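Local coordinates for protein putative alpha-N-acetylgalactosaminidase (Bacillus halodurans C-125, PDB 3CC1) that probably hydrolyses terminal alpha-linked N-acetylgalactosamine from glycoconjugates, as a glycosidase with a TIM-barrel catalytic domain and a C-terminal beta-sandwich domain, at residues E3-S8 and N341-L346; V26-V31 and N85-A90; D241-D246 and M274-H279. One frame throughout, in Å; residues are numbered along the deposited sequence. Where two conformers were deposited one is given.

Contact 1: residues E3-S8 and N341-L346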
# COMPACT_ATOMS: atom_id res chain seq x y z
N GLU A 3 0.50 21.49 -15.72
CA GLU A 3 0.99 21.30 -17.10
C GLU A 3 1.46 22.54 -17.83
O GLU A 3 1.57 22.53 -19.06
CB GLU A 3 -0.11 20.64 -17.94
CG GLU A 3 -0.50 19.21 -17.55
CD GLU A 3 -1.48 18.59 -18.54
OE1 GLU A 3 -1.79 19.22 -19.58
OE2 GLU A 3 -1.94 17.45 -18.29
N VAL A 4 1.73 23.61 -17.09
CA VAL A 4 2.24 24.85 -17.65
C VAL A 4 3.61 25.19 -17.08
O VAL A 4 3.96 24.80 -15.99
CB VAL A 4 1.23 26.03 -17.49
CG1 VAL A 4 -0.06 25.71 -18.26
CG2 VAL A 4 0.96 26.38 -15.97
N ASN A 5 4.40 25.94 -17.85
CA ASN A 5 5.74 26.33 -17.41
C ASN A 5 5.73 27.75 -16.81
O ASN A 5 6.72 28.21 -16.27
CB ASN A 5 6.72 26.28 -18.57
CG ASN A 5 6.44 27.36 -19.60
OD1 ASN A 5 5.38 27.36 -20.22
ND2 ASN A 5 7.38 28.29 -19.77
N ARG A 6 4.60 28.43 -16.97
CA ARG A 6 4.44 29.78 -16.43
C ARG A 6 3.19 29.90 -15.61
O ARG A 6 2.09 29.50 -15.99
CB ARG A 6 4.41 30.83 -17.54
CG ARG A 6 5.77 31.44 -17.78
CD ARG A 6 5.79 32.53 -18.85
NE ARG A 6 7.08 32.47 -19.57
CZ ARG A 6 8.23 33.01 -19.15
NH1 ARG A 6 8.32 33.72 -18.02
NH2 ARG A 6 9.32 32.84 -19.89
N LEU A 7 3.40 30.51 -14.46
CA LEU A 7 2.32 30.86 -13.55
C LEU A 7 2.51 32.32 -13.19
O LEU A 7 3.60 32.75 -12.80
CB LEU A 7 2.33 29.96 -12.30
CG LEU A 7 2.02 28.47 -12.50
CD1 LEU A 7 2.24 27.69 -11.21
CD2 LEU A 7 0.62 28.30 -13.02
N SER A 8 1.45 33.09 -13.35
CA SER A 8 1.54 34.55 -13.21
C SER A 8 2.79 35.08 -13.88
O SER A 8 3.49 35.90 -13.34
CB SER A 8 1.49 34.94 -11.74
OG SER A 8 0.40 34.27 -11.08
N ASN A 341 12.41 21.93 -17.58
CA ASN A 341 11.89 22.49 -16.31
C ASN A 341 11.27 23.89 -16.50
O ASN A 341 10.24 24.26 -15.90
CB ASN A 341 13.02 22.59 -15.29
CG ASN A 341 12.57 23.19 -13.96
OD1 ASN A 341 12.73 24.39 -13.72
ND2 ASN A 341 12.00 22.36 -13.10
N GLN A 342 11.89 24.66 -17.39
CA GLN A 342 11.54 26.09 -17.52
C GLN A 342 10.53 26.42 -18.64
O GLN A 342 9.88 27.48 -18.61
CB GLN A 342 12.80 26.94 -17.75
CG GLN A 342 13.76 27.03 -16.55
CD GLN A 342 13.16 27.84 -15.41
OE1 GLN A 342 13.05 29.04 -15.51
NE2 GLN A 342 12.74 27.16 -14.36
N LYS A 343 10.45 25.52 -19.63
CA LYS A 343 9.70 25.82 -20.86
C LYS A 343 8.66 24.79 -21.32
O LYS A 343 7.79 25.11 -22.12
CB LYS A 343 10.68 26.08 -22.01
CG LYS A 343 11.56 27.32 -21.82
CD LYS A 343 10.76 28.62 -21.93
CE LYS A 343 11.57 29.88 -21.56
NZ LYS A 343 11.49 30.22 -20.10
N SER A 344 8.76 23.55 -20.84
CA SER A 344 7.87 22.50 -21.35
C SER A 344 6.43 22.64 -20.82
O SER A 344 6.18 23.28 -19.80
CB SER A 344 8.45 21.11 -21.09
OG SER A 344 8.36 20.76 -19.74
N VAL A 345 5.51 22.03 -21.55
CA VAL A 345 4.10 22.02 -21.20
C VAL A 345 3.51 20.61 -21.28
O VAL A 345 4.18 19.68 -21.71
CB VAL A 345 3.30 22.99 -22.13
CG1 VAL A 345 3.77 24.42 -21.92
CG2 VAL A 345 3.43 22.53 -23.64
N LEU A 346 2.29 20.45 -20.82
CA LEU A 346 1.60 19.15 -20.90
C LEU A 346 2.29 18.07 -20.05
O LEU A 346 2.16 16.87 -20.27
CB LEU A 346 1.49 18.72 -22.36
CG LEU A 346 0.57 19.58 -23.23
CD1 LEU A 346 0.66 19.09 -24.68
CD2 LEU A 346 -0.88 19.63 -22.71
O HOH W 1 6.15 27.21 -22.85
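The flat group that carries the contact is the carboxamide of N5, which meets its partner nearly in its own plane: ND2 gives a hydrogen bond to Q342 O at 2.9 Å, and that oxygen lies 14° out of the amide plane. The bond, 156° at the hydrogen, arrives on a lone pair of the carbonyl. At the other end of the amide, OD1 accepts from a water, 2.7 Å away, which also donates to K343 O, so both polar ends of the side chain are tied to the last turn of a helix. N5 CB points toward the second segment and comes within 3.3 Å of S344 O, while the crowded first torsion, CG between N and carbonyl carbon (chi1 69°), places the amide toward Q342 O and K343; V345 CG1 lies alongside OD1. The carboxylate of E3 reaches the second segment through OE1, 3.3 Å from L346 CD2, but its main partner is R348 of the second subunit, a salt bridge through OE2. The backbone makes the other direct bond, L346 N to E3 O at 2.8 Å, again in the carbonyl plane on a lone pair. N5 N, by contrast, is buried with no partner in the model. The R6 and K343 side chains run side by side; R6 NH2 and K343 NZ, 3.4 Å apart, are both donors and form no hydrogen bond, and R6 NH1 bonds to A9 O. In the fold, the N-terminal segment packs against the point where helix 335-343 ends and strand 345-353 begins as an outermost strand of the antiparallel sheet. M388 and M392 of the second subunit pack on E3 and on N5 and V345, so this junction also borders a subunit interface.

Contact 2: residues V26-V31 and N85-A90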
# COMPACT_ATOMS: atom_id res chain seq x y z
N VAL A 26 23.84 29.88 8.26
CA VAL A 26 24.66 30.49 7.19
C VAL A 26 25.13 31.90 7.57
O VAL A 26 24.42 32.70 8.25
CB VAL A 26 23.92 30.52 5.79
CG1 VAL A 26 22.83 31.60 5.76
CG2 VAL A 26 24.90 30.71 4.66
N THR A 27 26.34 32.22 7.13
CA THR A 27 26.87 33.57 7.33
C THR A 27 26.82 34.37 6.06
O THR A 27 26.67 33.84 4.95
CB THR A 27 28.34 33.53 7.77
OG1 THR A 27 29.13 33.11 6.67
CG2 THR A 27 28.56 32.63 8.97
N GLU A 28 26.98 35.67 6.22
CA GLU A 28 26.93 36.61 5.10
C GLU A 28 28.03 36.33 4.06
O GLU A 28 27.82 36.42 2.86
CB GLU A 28 27.07 38.00 5.70
CG GLU A 28 27.50 39.10 4.87
CD GLU A 28 27.62 40.37 5.74
OE1 GLU A 28 26.68 40.66 6.50
OE2 GLU A 28 28.68 41.05 5.69
N GLU A 29 29.21 35.98 4.54
CA GLU A 29 30.32 35.62 3.66
C GLU A 29 30.00 34.37 2.83
O GLU A 29 30.33 34.31 1.63
CB GLU A 29 31.60 35.41 4.46
CG GLU A 29 32.84 35.03 3.63
CD GLU A 29 32.91 33.54 3.34
OE1 GLU A 29 32.43 32.72 4.18
OE2 GLU A 29 33.48 33.17 2.27
N GLU A 30 29.32 33.40 3.46
CA GLU A 30 28.93 32.17 2.77
C GLU A 30 27.86 32.48 1.72
O GLU A 30 27.94 31.98 0.59
CB GLU A 30 28.47 31.09 3.75
CG GLU A 30 29.62 30.50 4.52
CD GLU A 30 29.23 29.86 5.85
OE1 GLU A 30 28.09 30.04 6.30
OE2 GLU A 30 30.08 29.16 6.44
N VAL A 31 26.89 33.33 2.07
CA VAL A 31 25.86 33.74 1.09
C VAL A 31 26.48 34.47 -0.12
O VAL A 31 26.16 34.16 -1.26
CB VAL A 31 24.80 34.64 1.75
CG1 VAL A 31 23.81 35.19 0.71
CG2 VAL A 31 24.09 33.87 2.88
N ASN A 85 25.96 38.68 14.36
CA ASN A 85 27.23 37.93 14.35
C ASN A 85 27.44 37.26 13.00
O ASN A 85 28.54 37.24 12.44
CB ASN A 85 27.26 36.90 15.49
CG ASN A 85 26.10 35.90 15.44
OD1 ASN A 85 24.97 36.27 15.20
ND2 ASN A 85 26.39 34.64 15.68
N ARG A 86 26.34 36.76 12.43
CA ARG A 86 26.37 36.06 11.14
C ARG A 86 26.26 37.04 9.98
O ARG A 86 26.83 36.83 8.92
CB ARG A 86 25.26 35.01 11.07
CG ARG A 86 25.56 33.79 11.95
CD ARG A 86 24.32 32.96 12.22
NE ARG A 86 23.61 32.72 10.98
CZ ARG A 86 22.32 32.42 10.89
NH1 ARG A 86 21.58 32.26 12.00
NH2 ARG A 86 21.77 32.29 9.68
N PHE A 87 25.53 38.11 10.20
CA PHE A 87 25.27 39.11 9.18
C PHE A 87 25.71 40.49 9.67
O PHE A 87 24.90 41.33 10.03
CB PHE A 87 23.79 39.11 8.78
CG PHE A 87 23.30 37.81 8.22
CD1 PHE A 87 23.61 37.43 6.93
CD2 PHE A 87 22.54 36.95 9.00
CE1 PHE A 87 23.17 36.20 6.43
CE2 PHE A 87 22.11 35.72 8.51
CZ PHE A 87 22.42 35.36 7.23
N PRO A 88 27.03 40.72 9.73
CA PRO A 88 27.48 42.00 10.30
C PRO A 88 27.03 43.24 9.53
O PRO A 88 26.88 44.28 10.14
CB PRO A 88 29.00 41.88 10.33
CG PRO A 88 29.33 40.57 9.74
CD PRO A 88 28.12 39.87 9.26
N SER A 89 26.76 43.11 8.24
CA SER A 89 26.27 44.27 7.46
C SER A 89 24.86 44.68 7.89
O SER A 89 24.39 45.75 7.54
CB SER A 89 26.28 43.98 5.95
OG SER A 89 25.37 42.91 5.59
N ALA A 90 24.21 43.83 8.68
CA ALA A 90 22.84 44.06 9.16
C ALA A 90 22.80 45.04 10.32
O ALA A 90 21.74 45.47 10.74
CB ALA A 90 22.20 42.76 9.58
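One carbonyl oxygen, V26 O, is gripped side-on by two nitrogens of the R86 guanidinium: NE at 2.8 Å and NH2 at 3.0 Å from V26 O. The oxygen sits at the guanidinium edge, within 4° of its plane, yet the carbonyl is used unequally, since NH2 lies on a lone pair whereas NE stands 44° above the carbonyl plane. A bend at chi3 turns the guanidinium toward V26 O, and its remaining nitrogen, NH1, bonds to Q55 O. Next along, E28 N donates to R86 O at 2.9 Å. E28 then extends, CG anti to the backbone N (chi1 159°), to put OE1 beside S89. There OE1 receives S89 N on its syn lone pair at 3.0 Å and S89 OG from above the carboxylate plane at 2.8 Å. The F87 ring lies between these polar ends, CD1 3.7 Å from E28 CB; V31 CG2 comes to the ring edge, F96 meets the ring edge-to-face, and V52 of strand 49-52 and L99 of helix 97-105 also touch F87. T27 and E30 form a capping box that starts helix 28-41, so V26 O lies just before the N-cap and E28 is the first residue of the helix. Chemically, a cationic group is bound to a neutral carbonyl and a carboxylate to neutral N-H and O-H donors; the doubly bound OE1 would favour the ionised form of E28.

Contact 3: residues D241-D246 and M274-H279; sequences DDFWDD and MLPLGH
The P276 ring packs against three consecutive residues, F243, W244 and D245. CD lies 3.5 Å from F243 CE2, the two side chains crossing at about a right angle, and CG lies 3.4 Å from D245 N and close to the carbonyl carbon of W244. P276 CB touches the D245 CB at 4.0 Å. The F243 ring, CG anti to the backbone N (chi1 -171°), also presents its edge to M274 O, 3.3 Å from CD2 and near the ring plane. D245 and P276 each centre an inverse gamma turn, so two tight turns are pressed together in loops of the family's TIM-barrel domain, one leading into helix 247-262 and the other following it. D245 N is buried with no partner in the model. A water accepts from M274 N at 2.9 Å and donates only weakly to F243 O. In the second shell, M304 of helix 298-310 backs both F243 and P276, while L249 and M253 of helix 247-262 pack on F243. D245 is held by R292, W244 by D286 through NE1, and P276 O by T294.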
# COMPACT_ATOMS: atom_id res chain seq x y z
N ASP A 241 9.42 14.35 6.66
CA ASP A 241 10.68 14.03 6.00
C ASP A 241 10.97 15.04 4.88
O ASP A 241 10.34 15.03 3.84
CB ASP A 241 10.63 12.67 5.32
CG ASP A 241 10.51 11.52 6.30
OD1 ASP A 241 11.14 11.60 7.36
OD2 ASP A 241 9.76 10.55 6.02
N ASP A 242 11.89 15.94 5.17
CA ASP A 242 12.48 16.76 4.15
C ASP A 242 13.37 15.93 3.24
O ASP A 242 14.00 14.93 3.65
CB ASP A 242 13.27 17.90 4.77
CG ASP A 242 12.35 18.98 5.35
OD1 ASP A 242 11.50 19.53 4.58
OD2 ASP A 242 12.48 19.26 6.55
N PHE A 243 13.41 16.37 1.99
CA PHE A 243 14.20 15.72 0.99
C PHE A 243 15.66 15.91 1.27
O PHE A 243 16.15 17.02 1.54
CB PHE A 243 13.79 16.15 -0.42
CG PHE A 243 14.45 15.32 -1.47
CD1 PHE A 243 14.07 14.01 -1.66
CD2 PHE A 243 15.51 15.82 -2.21
CE1 PHE A 243 14.69 13.23 -2.59
CE2 PHE A 243 16.14 15.04 -3.12
CZ PHE A 243 15.74 13.71 -3.31
N TRP A 244 16.36 14.77 1.20
CA TRP A 244 17.80 14.67 1.36
C TRP A 244 18.40 13.59 0.44
O TRP A 244 17.68 12.86 -0.27
CB TRP A 244 18.17 14.34 2.83
CG TRP A 244 18.25 15.50 3.75
CD1 TRP A 244 17.35 15.87 4.70
CD2 TRP A 244 19.32 16.45 3.83
NE1 TRP A 244 17.78 16.97 5.37
CE2 TRP A 244 18.99 17.35 4.85
CE3 TRP A 244 20.52 16.62 3.13
CZ2 TRP A 244 19.81 18.42 5.20
CZ3 TRP A 244 21.32 17.66 3.48
CH2 TRP A 244 20.98 18.54 4.53
N ASP A 245 19.73 13.50 0.49
CA ASP A 245 20.53 12.50 -0.29
C ASP A 245 20.42 11.08 0.30
O ASP A 245 21.40 10.50 0.82
CB ASP A 245 22.00 12.94 -0.44
CG ASP A 245 22.68 13.24 0.88
OD1 ASP A 245 22.05 13.81 1.81
OD2 ASP A 245 23.87 12.93 0.99
N ASP A 246 19.21 10.55 0.26
CA ASP A 246 18.98 9.14 0.58
C ASP A 246 18.02 8.55 -0.40
O ASP A 246 16.99 9.15 -0.72
CB ASP A 246 18.44 8.96 2.00
CG ASP A 246 18.40 7.48 2.41
OD1 ASP A 246 17.36 6.81 2.15
OD2 ASP A 246 19.39 7.00 3.03
N MSE A 274 14.76 20.55 -2.05
CA MSE A 274 16.02 21.16 -2.43
C MSE A 274 16.96 20.06 -2.96
O MSE A 274 16.80 18.88 -2.63
CB MSE A 274 16.58 21.96 -1.27
CG MSE A 274 15.72 23.27 -0.97
SE MSE A 274 16.24 23.90 0.71
CE MSE A 274 16.22 22.40 1.94
N LEU A 275 17.87 20.44 -3.85
CA LEU A 275 18.81 19.48 -4.48
C LEU A 275 20.04 19.20 -3.60
O LEU A 275 20.91 20.06 -3.47
CB LEU A 275 19.27 19.98 -5.86
CG LEU A 275 18.15 20.59 -6.73
CD1 LEU A 275 18.76 21.29 -8.00
CD2 LEU A 275 17.09 19.50 -7.06
N PRO A 276 20.11 17.99 -2.97
CA PRO A 276 21.26 17.68 -2.15
C PRO A 276 22.38 17.14 -3.02
O PRO A 276 22.61 15.93 -3.12
CB PRO A 276 20.75 16.64 -1.18
CG PRO A 276 19.67 15.89 -1.93
CD PRO A 276 19.16 16.85 -3.01
N LEU A 277 23.08 18.09 -3.62
CA LEU A 277 24.15 17.81 -4.54
C LEU A 277 25.44 18.46 -4.07
O LEU A 277 25.43 19.43 -3.30
CB LEU A 277 23.78 18.36 -5.93
CG LEU A 277 22.61 17.74 -6.70
CD1 LEU A 277 22.33 18.52 -7.97
CD2 LEU A 277 22.85 16.27 -6.98
N GLY A 278 26.56 17.90 -4.54
CA GLY A 278 27.87 18.44 -4.21
C GLY A 278 28.14 18.36 -2.73
O GLY A 278 27.82 17.40 -2.09
N HIS A 279 28.78 19.41 -2.21
CA HIS A 279 29.24 19.48 -0.82
C HIS A 279 28.14 20.04 0.11
O HIS A 279 27.76 21.21 0.06
CB HIS A 279 30.53 20.31 -0.75
CG HIS A 279 31.24 20.26 0.58
ND1 HIS A 279 32.21 21.17 0.92
CD2 HIS A 279 31.11 19.42 1.64
CE1 HIS A 279 32.67 20.88 2.13
NE2 HIS A 279 32.02 19.83 2.60
O HOH W 2 14.32 19.86 0.77

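Contact 1 joins the N-terminal segment 3-8 to the junction of helix 335-343 and strand 345-353, 333 residues apart at their closest ends, and contacts 2 and 3 are both nested within the loop it closes, in series along the chain. Contact 2 couples the start of helix 28-41 to the loop between strand 49-52 and helix 97-105; contact 3 brackets helix 247-262. Centres of contacts 1 and 2 lie about 35 Å apart on opposite sides of the chain's centre, whereas contact 3 is about 24 Å from contact 1 and about 23 Å from contact 2. None touches another, so barrel loops and the passage into the antiparallel sheet are fastened at separate places.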